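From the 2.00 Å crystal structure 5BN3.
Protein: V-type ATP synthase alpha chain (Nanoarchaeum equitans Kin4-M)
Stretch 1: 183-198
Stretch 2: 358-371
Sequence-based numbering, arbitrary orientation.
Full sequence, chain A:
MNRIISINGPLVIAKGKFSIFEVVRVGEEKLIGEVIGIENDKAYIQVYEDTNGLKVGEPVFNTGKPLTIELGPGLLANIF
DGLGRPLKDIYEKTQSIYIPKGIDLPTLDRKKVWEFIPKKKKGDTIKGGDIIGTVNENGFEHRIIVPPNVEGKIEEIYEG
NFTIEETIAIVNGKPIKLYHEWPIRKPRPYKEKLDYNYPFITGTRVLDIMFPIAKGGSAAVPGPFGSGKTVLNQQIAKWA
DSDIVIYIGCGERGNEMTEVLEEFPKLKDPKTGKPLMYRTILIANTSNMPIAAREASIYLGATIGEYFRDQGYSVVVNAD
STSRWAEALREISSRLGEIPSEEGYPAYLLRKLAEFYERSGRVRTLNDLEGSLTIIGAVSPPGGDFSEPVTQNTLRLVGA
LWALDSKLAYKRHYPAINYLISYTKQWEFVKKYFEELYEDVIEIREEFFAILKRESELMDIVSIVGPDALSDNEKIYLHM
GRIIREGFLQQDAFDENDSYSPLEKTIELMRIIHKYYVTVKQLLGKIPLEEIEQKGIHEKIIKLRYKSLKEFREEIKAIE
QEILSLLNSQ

Stretch 1, residues 183-198: PIRKPRPYKEKLDYNY
Stretch 2 358-371: ERSGRVRTLNDLEG

The two stretches pair as short antiparallel strands, burying 954 Å² in total. Glu192 faces Arg364 (CA-CA 5.3 Å) as the hydrogen-bonded pair, and Lys193 faces Val363 (CA-CA 4.5 Å) as the non-hydrogen-bonded pair. The ladder runs from Lys191 N to Arg364 O (2.9 Å), through Arg364 N to Glu192 O (2.8 Å), to Leu194 N to Arg362 O (2.8 Å). Water 3 extends it, donating to Leu194 O (2.9 Å) and accepting from Arg362 N (2.9 Å).

Arg362 points toward stretch 1. Its chi1 and chi2 are t, and chi3 is off-rotamer at 112°. This brings Arg362 NE to Asp195 O, a 2.9 Å hydrogen bond, nearly straight at 176°. Leu194 CD1 and Asn197 CB cover opposite faces of the guanidinium. Leu194 (m, t) also lies over one face of the Arg364 guanidinium, an apolar cover for both groups.

Tyr190 takes chi1 p, chi2 -90°. Buried Val363 (m) sets CG1 over one face of the Tyr190 ring, 3.8 Å from its centroid, a CH-pi contact. Pro189 CG packs on Leu366 CD1 (4.1 Å).

Lys191 (m, t, t, t) is extended, so Lys191 NZ reaches Asp368 OD1 (3.1 Å) in a salt bridge. Asp368 closes the type I turn Thr365–Asp368, with phi/psi 65/20.

Buried Arg359 (m, t, t) extends NH2 to the backbone carbonyl Ile184 O, a very short 2.4 Å hydrogen bond. Ile184 is the second residue of the type I turn Pro183–Lys186.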

# COMPACT_ATOMS: atom_id res chain seq x y z
N PRO A 183 -33.02 9.01 27.05
CA PRO A 183 -32.45 8.89 25.70
C PRO A 183 -31.00 8.41 25.76
O PRO A 183 -30.17 9.08 26.37
CB PRO A 183 -32.50 10.33 25.17
CG PRO A 183 -33.50 11.04 26.04
CD PRO A 183 -33.36 10.41 27.39
N ILE A 184 -30.71 7.28 25.14
CA ILE A 184 -29.39 6.66 25.24
C ILE A 184 -28.27 7.48 24.58
O ILE A 184 -27.10 7.32 24.93
CB ILE A 184 -29.37 5.23 24.67
CG1 ILE A 184 -29.77 5.22 23.19
CG2 ILE A 184 -30.29 4.32 25.48
CD1 ILE A 184 -29.69 3.85 22.55
N ARG A 185 -28.62 8.34 23.63
CA ARG A 185 -27.62 9.17 22.96
C ARG A 185 -27.26 10.42 23.76
O ARG A 185 -26.39 11.19 23.37
CB ARG A 185 -28.12 9.59 21.57
CG ARG A 185 -28.24 8.45 20.58
CD ARG A 185 -28.57 8.96 19.18
NE ARG A 185 -28.76 7.86 18.24
CZ ARG A 185 -27.76 7.27 17.59
NH1 ARG A 185 -26.51 7.67 17.77
NH2 ARG A 185 -28.02 6.27 16.75
N LYS A 186 -27.94 10.60 24.89
CA LYS A 186 -27.75 11.78 25.72
C LYS A 186 -27.07 11.42 27.02
O LYS A 186 -27.60 10.63 27.81
CB LYS A 186 -29.11 12.43 26.00
CG LYS A 186 -29.05 13.73 26.79
CD LYS A 186 -30.45 14.31 26.93
CE LYS A 186 -30.45 15.58 27.76
NZ LYS A 186 -31.83 16.12 27.94
N PRO A 187 -25.88 11.99 27.26
CA PRO A 187 -25.12 11.73 28.49
C PRO A 187 -25.90 12.19 29.72
O PRO A 187 -26.48 13.28 29.69
CB PRO A 187 -23.86 12.59 28.32
CG PRO A 187 -23.73 12.78 26.85
CD PRO A 187 -25.13 12.86 26.33
N ARG A 188 -25.92 11.39 30.78
CA ARG A 188 -26.63 11.76 31.99
C ARG A 188 -25.86 12.79 32.80
O ARG A 188 -24.66 12.63 33.04
CB ARG A 188 -26.95 10.52 32.84
CG ARG A 188 -28.00 9.61 32.20
CD ARG A 188 -28.26 8.35 33.02
NE ARG A 188 -28.69 8.65 34.38
CZ ARG A 188 -29.95 8.93 34.73
NH1 ARG A 188 -30.91 8.95 33.82
NH2 ARG A 188 -30.24 9.18 36.00
N PRO A 189 -26.55 13.86 33.23
CA PRO A 189 -25.92 14.99 33.93
C PRO A 189 -25.39 14.62 35.31
O PRO A 189 -25.85 13.66 35.92
CB PRO A 189 -27.07 15.99 34.08
CG PRO A 189 -28.30 15.14 34.07
CD PRO A 189 -28.00 14.03 33.10
N TYR A 190 -24.41 15.39 35.77
CA TYR A 190 -23.84 15.25 37.10
C TYR A 190 -23.39 16.63 37.54
O TYR A 190 -23.52 17.60 36.78
CB TYR A 190 -22.66 14.27 37.08
CG TYR A 190 -21.62 14.58 36.03
CD1 TYR A 190 -21.72 14.04 34.76
CD2 TYR A 190 -20.54 15.39 36.32
CE1 TYR A 190 -20.77 14.31 33.80
CE2 TYR A 190 -19.59 15.67 35.36
CZ TYR A 190 -19.71 15.13 34.10
OH TYR A 190 -18.76 15.40 33.15
N LYS A 191 -22.84 16.75 38.75
CA LYS A 191 -22.43 18.06 39.25
C LYS A 191 -21.03 18.47 38.80
O LYS A 191 -20.85 19.54 38.23
CB LYS A 191 -22.58 18.15 40.77
CG LYS A 191 -24.02 18.32 41.22
CD LYS A 191 -24.11 18.73 42.68
CE LYS A 191 -25.51 19.20 43.03
NZ LYS A 191 -25.61 19.66 44.44
N GLU A 192 -20.04 17.62 39.06
CA GLU A 192 -18.68 17.91 38.61
C GLU A 192 -17.80 16.66 38.51
O GLU A 192 -18.01 15.68 39.22
CB GLU A 192 -18.01 18.95 39.51
CG GLU A 192 -17.61 18.44 40.89
CD GLU A 192 -17.05 19.54 41.78
OE1 GLU A 192 -17.50 20.70 41.65
OE2 GLU A 192 -16.15 19.24 42.60
N LYS A 193 -16.82 16.72 37.61
CA LYS A 193 -15.84 15.65 37.49
C LYS A 193 -14.90 15.72 38.68
O LYS A 193 -14.48 16.80 39.09
CB LYS A 193 -15.04 15.84 36.20
CG LYS A 193 -15.90 16.12 34.97
CD LYS A 193 -15.06 16.54 33.77
CE LYS A 193 -15.94 16.98 32.60
NZ LYS A 193 -16.79 18.16 32.94
N LEU A 194 -14.59 14.56 39.26
CA LEU A 194 -13.70 14.51 40.41
C LEU A 194 -12.33 13.97 39.99
O LEU A 194 -12.20 13.35 38.93
CB LEU A 194 -14.28 13.62 41.52
CG LEU A 194 -15.59 14.06 42.17
CD1 LEU A 194 -16.01 13.09 43.27
CD2 LEU A 194 -15.46 15.47 42.72
N ASP A 195 -11.32 14.22 40.81
CA ASP A 195 -9.99 13.69 40.56
C ASP A 195 -9.99 12.19 40.79
O ASP A 195 -10.81 11.67 41.56
CB ASP A 195 -8.96 14.34 41.47
CG ASP A 195 -8.76 15.81 41.16
OD1 ASP A 195 -9.08 16.23 40.03
OD2 ASP A 195 -8.27 16.54 42.05
N TYR A 196 -9.08 11.49 40.12
CA TYR A 196 -8.86 10.08 40.41
C TYR A 196 -8.41 9.96 41.86
O TYR A 196 -7.87 10.91 42.43
CB TYR A 196 -7.85 9.48 39.45
CG TYR A 196 -8.36 9.38 38.04
CD1 TYR A 196 -9.66 8.94 37.79
CD2 TYR A 196 -7.57 9.74 36.96
CE1 TYR A 196 -10.14 8.85 36.50
CE2 TYR A 196 -8.05 9.65 35.67
CZ TYR A 196 -9.34 9.21 35.45
OH TYR A 196 -9.83 9.12 34.17
N ASN A 197 -8.62 8.79 42.44
CA ASN A 197 -8.59 8.65 43.88
C ASN A 197 -8.02 7.30 44.29
O ASN A 197 -7.25 7.18 45.24
CB ASN A 197 -10.04 8.75 44.38
CG ASN A 197 -10.15 8.70 45.88
OD1 ASN A 197 -9.20 9.00 46.60
ND2 ASN A 197 -11.32 8.31 46.36
N TYR A 198 -8.40 6.29 43.52
CA TYR A 198 -8.30 4.91 43.96
C TYR A 198 -8.13 4.01 42.75
O TYR A 198 -8.78 4.22 41.72
CB TYR A 198 -9.60 4.57 44.68
CG TYR A 198 -9.53 3.42 45.65
CD1 TYR A 198 -9.17 3.63 46.98
CD2 TYR A 198 -9.84 2.13 45.25
CE1 TYR A 198 -9.12 2.58 47.88
CE2 TYR A 198 -9.79 1.08 46.14
CZ TYR A 198 -9.43 1.31 47.45
OH TYR A 198 -9.38 0.26 48.34
N GLU A 358 -15.96 9.36 26.56
CA GLU A 358 -16.06 10.57 27.38
C GLU A 358 -17.13 10.46 28.46
O GLU A 358 -17.25 11.34 29.31
CB GLU A 358 -16.31 11.79 26.50
N ARG A 359 -17.90 9.38 28.43
CA ARG A 359 -18.91 9.13 29.46
C ARG A 359 -18.29 8.52 30.71
O ARG A 359 -18.90 8.52 31.77
CB ARG A 359 -19.99 8.19 28.93
CG ARG A 359 -20.87 8.76 27.83
CD ARG A 359 -22.23 8.10 27.87
NE ARG A 359 -23.04 8.36 26.68
CZ ARG A 359 -24.35 8.16 26.62
NH1 ARG A 359 -25.01 7.71 27.68
NH2 ARG A 359 -25.00 8.41 25.49
N SER A 360 -17.07 8.00 30.58
CA SER A 360 -16.37 7.44 31.73
C SER A 360 -15.97 8.57 32.67
O SER A 360 -16.03 9.74 32.29
CB SER A 360 -15.13 6.67 31.29
OG SER A 360 -14.14 7.55 30.80
N GLY A 361 -15.58 8.22 33.89
CA GLY A 361 -15.13 9.22 34.83
C GLY A 361 -15.70 9.05 36.21
O GLY A 361 -16.74 8.42 36.39
N ARG A 362 -15.00 9.61 37.20
CA ARG A 362 -15.48 9.66 38.57
C ARG A 362 -16.12 11.03 38.79
O ARG A 362 -15.53 12.06 38.43
CB ARG A 362 -14.31 9.45 39.53
CG ARG A 362 -14.68 9.46 41.00
CD ARG A 362 -13.52 8.96 41.84
NE ARG A 362 -12.93 10.02 42.66
CZ ARG A 362 -13.34 10.32 43.88
NH1 ARG A 362 -14.35 9.66 44.43
NH2 ARG A 362 -12.74 11.29 44.56
N VAL A 363 -17.33 11.06 39.34
CA VAL A 363 -18.07 12.32 39.43
C VAL A 363 -18.72 12.55 40.79
O VAL A 363 -18.90 11.62 41.58
CB VAL A 363 -19.18 12.40 38.36
CG1 VAL A 363 -18.62 12.22 36.96
CG2 VAL A 363 -20.26 11.37 38.63
N ARG A 364 -19.05 13.81 41.05
CA ARG A 364 -19.98 14.16 42.10
C ARG A 364 -21.37 14.10 41.48
O ARG A 364 -21.67 14.85 40.54
CB ARG A 364 -19.70 15.57 42.62
CG ARG A 364 -20.52 15.95 43.85
CD ARG A 364 -20.07 15.17 45.07
NE ARG A 364 -18.68 15.44 45.41
CZ ARG A 364 -17.99 14.80 46.35
NH1 ARG A 364 -18.57 13.82 47.04
NH2 ARG A 364 -16.73 15.12 46.59
N THR A 365 -22.22 13.21 41.98
CA THR A 365 -23.56 13.01 41.42
C THR A 365 -24.48 14.19 41.73
O THR A 365 -24.14 15.05 42.54
CB THR A 365 -24.20 11.72 41.94
OG1 THR A 365 -24.44 11.82 43.35
CG2 THR A 365 -23.29 10.53 41.67
N LEU A 366 -25.65 14.21 41.09
CA LEU A 366 -26.64 15.25 41.33
C LEU A 366 -27.11 15.25 42.78
O LEU A 366 -27.52 16.29 43.31
CB LEU A 366 -27.83 15.11 40.38
CG LEU A 366 -27.58 15.43 38.90
CD1 LEU A 366 -28.87 15.37 38.09
CD2 LEU A 366 -26.94 16.80 38.78
N ASN A 367 -27.05 14.08 43.43
CA ASN A 367 -27.44 13.95 44.83
C ASN A 367 -26.25 14.05 45.78
O ASN A 367 -26.33 13.60 46.93
CB ASN A 367 -28.21 12.64 45.06
CG ASN A 367 -27.45 11.41 44.59
OD1 ASN A 367 -26.26 11.26 44.87
ND2 ASN A 367 -28.14 10.53 43.88
N ASP A 368 -25.16 14.63 45.29
CA ASP A 368 -23.96 14.91 46.08
C ASP A 368 -23.21 13.68 46.61
O ASP A 368 -22.42 13.79 47.55
CB ASP A 368 -24.27 15.89 47.23
CG ASP A 368 -24.66 17.27 46.73
OD1 ASP A 368 -23.76 18.02 46.30
OD2 ASP A 368 -25.86 17.60 46.79
N LEU A 369 -23.45 12.53 46.00
CA LEU A 369 -22.66 11.34 46.31
C LEU A 369 -21.53 11.20 45.29
O LEU A 369 -21.50 11.93 44.29
CB LEU A 369 -23.54 10.09 46.33
CG LEU A 369 -24.64 10.06 47.41
CD1 LEU A 369 -25.58 8.88 47.20
CD2 LEU A 369 -24.02 10.00 48.79
N GLU A 370 -20.60 10.29 45.55
CA GLU A 370 -19.53 10.01 44.59
C GLU A 370 -19.83 8.72 43.85
O GLU A 370 -20.17 7.70 44.46
CB GLU A 370 -18.19 9.93 45.30
N GLY A 371 -19.72 8.76 42.52
CA GLY A 371 -19.90 7.58 41.70
C GLY A 371 -18.84 7.55 40.62
O GLY A 371 -18.26 8.59 40.29
O HOH W 1 -25.22 12.38 38.42
O HOH W 2 -18.09 12.07 32.37
O HOH W 3 -12.79 11.48 36.78
O HOH W 4 -12.27 8.22 32.36